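Local coordinates for protein signal recognition particle subunit SRP14 (Schizosaccharomyces pombe, PDB 2W9J) that forms part of the signal recognition particle, the RNA-protein complex that probably targets secretory and membrane proteins to the endoplasmic reticulum during their translation, at residues Leu3-Phe8 with Ile58-Glu63. Sequence-based numbering, arbitrary orientation.
Sequences LSNEEF and ISTVVE
Leu-3, in the extended lead-in to helix 5-17, lies beside strand 57-63 at Thr-60, where the CA atoms are 5.0 Å apart, and Leu-3 N donates a hydrogen bond of 2.8 Å to Ser-59 O. The carbonyl of Leu-3 turns to a side chain instead: Thr-60 OG1 donates to Leu-3 O at 2.6 Å, approaching from above the carbonyl plane. With OG1 anti to its own backbone N (chi1 -163°), Thr-60 divides its two branches between different tasks, the hydroxyl serving the lead-in and the methyl serving the helix. Thr-60 CG2 sits over one face of the Phe-8 ring, 3.9 Å from the ring centroid, while Ile-58 CD1 covers the opposite face at 4.1 Å; both are CH-pi contacts offset toward the rim. The side chain of Ser-59, between Ile-58 and Thr-60 in sequence, starts off away from residues 3-8, and the ring is gripped between two side chains of one strand, with Ile-58 O in plane at its edge, 3.4 Å from Phe-8 CE1. This illustrates how the alpha-beta-beta-beta-alpha fold of the SRP9/14 family is packed: helix 5-17 lies against the antiparallel sheet and sends an aromatic ring into the core, where Phe-70 of helix 67-76 and Ala-50 of strand 45-51 also touch it. An alanine in place of Phe-8 would probably open a gap between Ile-58 and Thr-60, whose methyls would lose the ring faces they rest on. Ile-58 also meets the lead-in: Leu-3 CD1 rests against Ile-58 CB at 3.9 Å, the two side chains crossing obliquely. The helix start is marked by Ser-4 as N-cap, whose OG accepts a weak bond from Glu-7 N, and by the backbone bond from Phe-8 N to Ser-4 O.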
loop_
_atom_site.group_PDB
_atom_site.type_symbol
_atom_site.label_atom_id
_atom_site.label_comp_id
_atom_site.label_asym_id
_atom_site.label_seq_id
_atom_site.Cartn_x
_atom_site.Cartn_y
_atom_site.Cartn_z
ATOM N N LEU A 3 -3.931 0.485 8.641
ATOM C CA LEU A 3 -4.527 -0.749 8.162
ATOM C C LEU A 3 -3.518 -1.887 8.210
ATOM O O LEU A 3 -2.301 -1.659 8.142
ATOM C CB LEU A 3 -5.014 -0.585 6.715
ATOM C CG LEU A 3 -5.949 0.572 6.347
ATOM C CD1 LEU A 3 -5.851 0.891 4.851
ATOM C CD2 LEU A 3 -7.384 0.280 6.749
ATOM N N SER A 4 -4.028 -3.111 8.316
ATOM C CA SER A 4 -3.204 -4.290 8.107
ATOM C C SER A 4 -2.784 -4.323 6.644
ATOM O O SER A 4 -3.436 -3.722 5.791
ATOM C CB SER A 4 -3.973 -5.568 8.464
ATOM O OG SER A 4 -5.105 -5.740 7.624
ATOM N N ASN A 5 -1.683 -5.017 6.373
ATOM C CA ASN A 5 -1.189 -5.216 5.025
ATOM C C ASN A 5 -2.262 -5.732 4.063
ATOM O O ASN A 5 -2.425 -5.189 2.967
ATOM C CB ASN A 5 0.007 -6.165 5.048
ATOM C CG ASN A 5 1.118 -5.678 5.963
ATOM O OD1 ASN A 5 0.994 -4.627 6.598
ATOM N ND2 ASN A 5 2.215 -6.441 6.035
ATOM N N GLU A 6 -3.000 -6.758 4.473
ATOM C CA GLU A 6 -4.006 -7.364 3.607
ATOM C C GLU A 6 -5.151 -6.394 3.310
ATOM O O GLU A 6 -5.670 -6.369 2.205
ATOM C CB GLU A 6 -4.483 -8.722 4.163
ATOM C CG GLU A 6 -3.385 -9.822 4.069
ATOM C CD GLU A 6 -3.764 -11.203 4.668
ATOM O OE1 GLU A 6 -4.693 -11.297 5.510
ATOM O OE2 GLU A 6 -3.105 -12.210 4.293
ATOM N N GLU A 7 -5.518 -5.562 4.273
ATOM C CA GLU A 7 -6.524 -4.519 4.029
ATOM C C GLU A 7 -5.994 -3.343 3.180
ATOM O O GLU A 7 -6.732 -2.788 2.371
ATOM C CB GLU A 7 -7.134 -4.019 5.348
ATOM C CG GLU A 7 -8.422 -3.210 5.188
ATOM C CD GLU A 7 -9.492 -3.944 4.371
ATOM O OE1 GLU A 7 -9.796 -5.117 4.698
ATOM O OE2 GLU A 7 -10.030 -3.351 3.399
ATOM N N PHE A 8 -4.727 -2.973 3.365
ATOM C CA PHE A 8 -4.103 -1.893 2.589
ATOM C C PHE A 8 -4.096 -2.232 1.109
ATOM O O PHE A 8 -4.410 -1.393 0.273
ATOM C CB PHE A 8 -2.673 -1.673 3.066
ATOM C CG PHE A 8 -1.900 -0.640 2.278
ATOM C CD1 PHE A 8 -1.876 0.689 2.688
ATOM C CD2 PHE A 8 -1.150 -1.001 1.174
ATOM C CE1 PHE A 8 -1.155 1.639 1.984
ATOM C CE2 PHE A 8 -0.423 -0.050 0.468
ATOM C CZ PHE A 8 -0.422 1.263 0.877
ATOM N N ILE A 58 -4.054 6.098 2.520
ATOM C CA ILE A 58 -4.125 4.809 3.241
ATOM C C ILE A 58 -2.743 4.390 3.774
ATOM O O ILE A 58 -1.719 4.742 3.195
ATOM C CB ILE A 58 -4.764 3.680 2.393
ATOM C CG1 ILE A 58 -4.141 3.623 0.990
ATOM C CG2 ILE A 58 -6.291 3.860 2.331
ATOM C CD1 ILE A 58 -4.408 2.345 0.251
ATOM N N SER A 59 -2.715 3.660 4.885
ATOM C CA SER A 59 -1.463 3.407 5.606
ATOM C C SER A 59 -1.356 1.985 6.074
ATOM O O SER A 59 -2.360 1.374 6.440
ATOM C CB SER A 59 -1.396 4.248 6.861
ATOM O OG SER A 59 -1.364 5.615 6.557
ATOM N N THR A 60 -0.125 1.483 6.105
ATOM C CA THR A 60 0.166 0.198 6.724
ATOM C C THR A 60 1.622 0.124 7.174
ATOM O O THR A 60 2.487 0.828 6.633
ATOM C CB THR A 60 -0.205 -0.986 5.789
ATOM O OG1 THR A 60 -0.275 -2.193 6.553
ATOM C CG2 THR A 60 0.778 -1.145 4.633
ATOM N N VAL A 61 1.893 -0.689 8.189
ATOM C CA VAL A 61 3.268 -0.903 8.613
ATOM C C VAL A 61 3.726 -2.280 8.167
ATOM O O VAL A 61 3.160 -3.306 8.573
ATOM C CB VAL A 61 3.462 -0.741 10.128
ATOM C CG1 VAL A 61 4.888 -1.090 10.514
ATOM C CG2 VAL A 61 3.148 0.688 10.555
ATOM N N VAL A 62 4.755 -2.284 7.326
ATOM C CA VAL A 62 5.312 -3.517 6.799
ATOM C C VAL A 62 6.592 -3.901 7.532
ATOM O O VAL A 62 7.572 -3.155 7.534
ATOM C CB VAL A 62 5.562 -3.428 5.276
ATOM C CG1 VAL A 62 5.944 -4.791 4.737
ATOM C CG2 VAL A 62 4.310 -2.909 4.559
ATOM N N GLU A 63 6.568 -5.081 8.146
ATOM C CA GLU A 63 7.715 -5.597 8.887
ATOM C C GLU A 63 8.771 -6.126 7.926
ATOM O O GLU A 63 8.424 -6.737 6.916
ATOM C CB GLU A 63 7.265 -6.681 9.870
ATOM C CG GLU A 63 6.245 -6.168 10.904
ATOM C CD GLU A 63 6.463 -6.764 12.293
ATOM O OE1 GLU A 63 6.996 -7.892 12.396
ATOM O OE2 GLU A 63 6.102 -6.103 13.289
#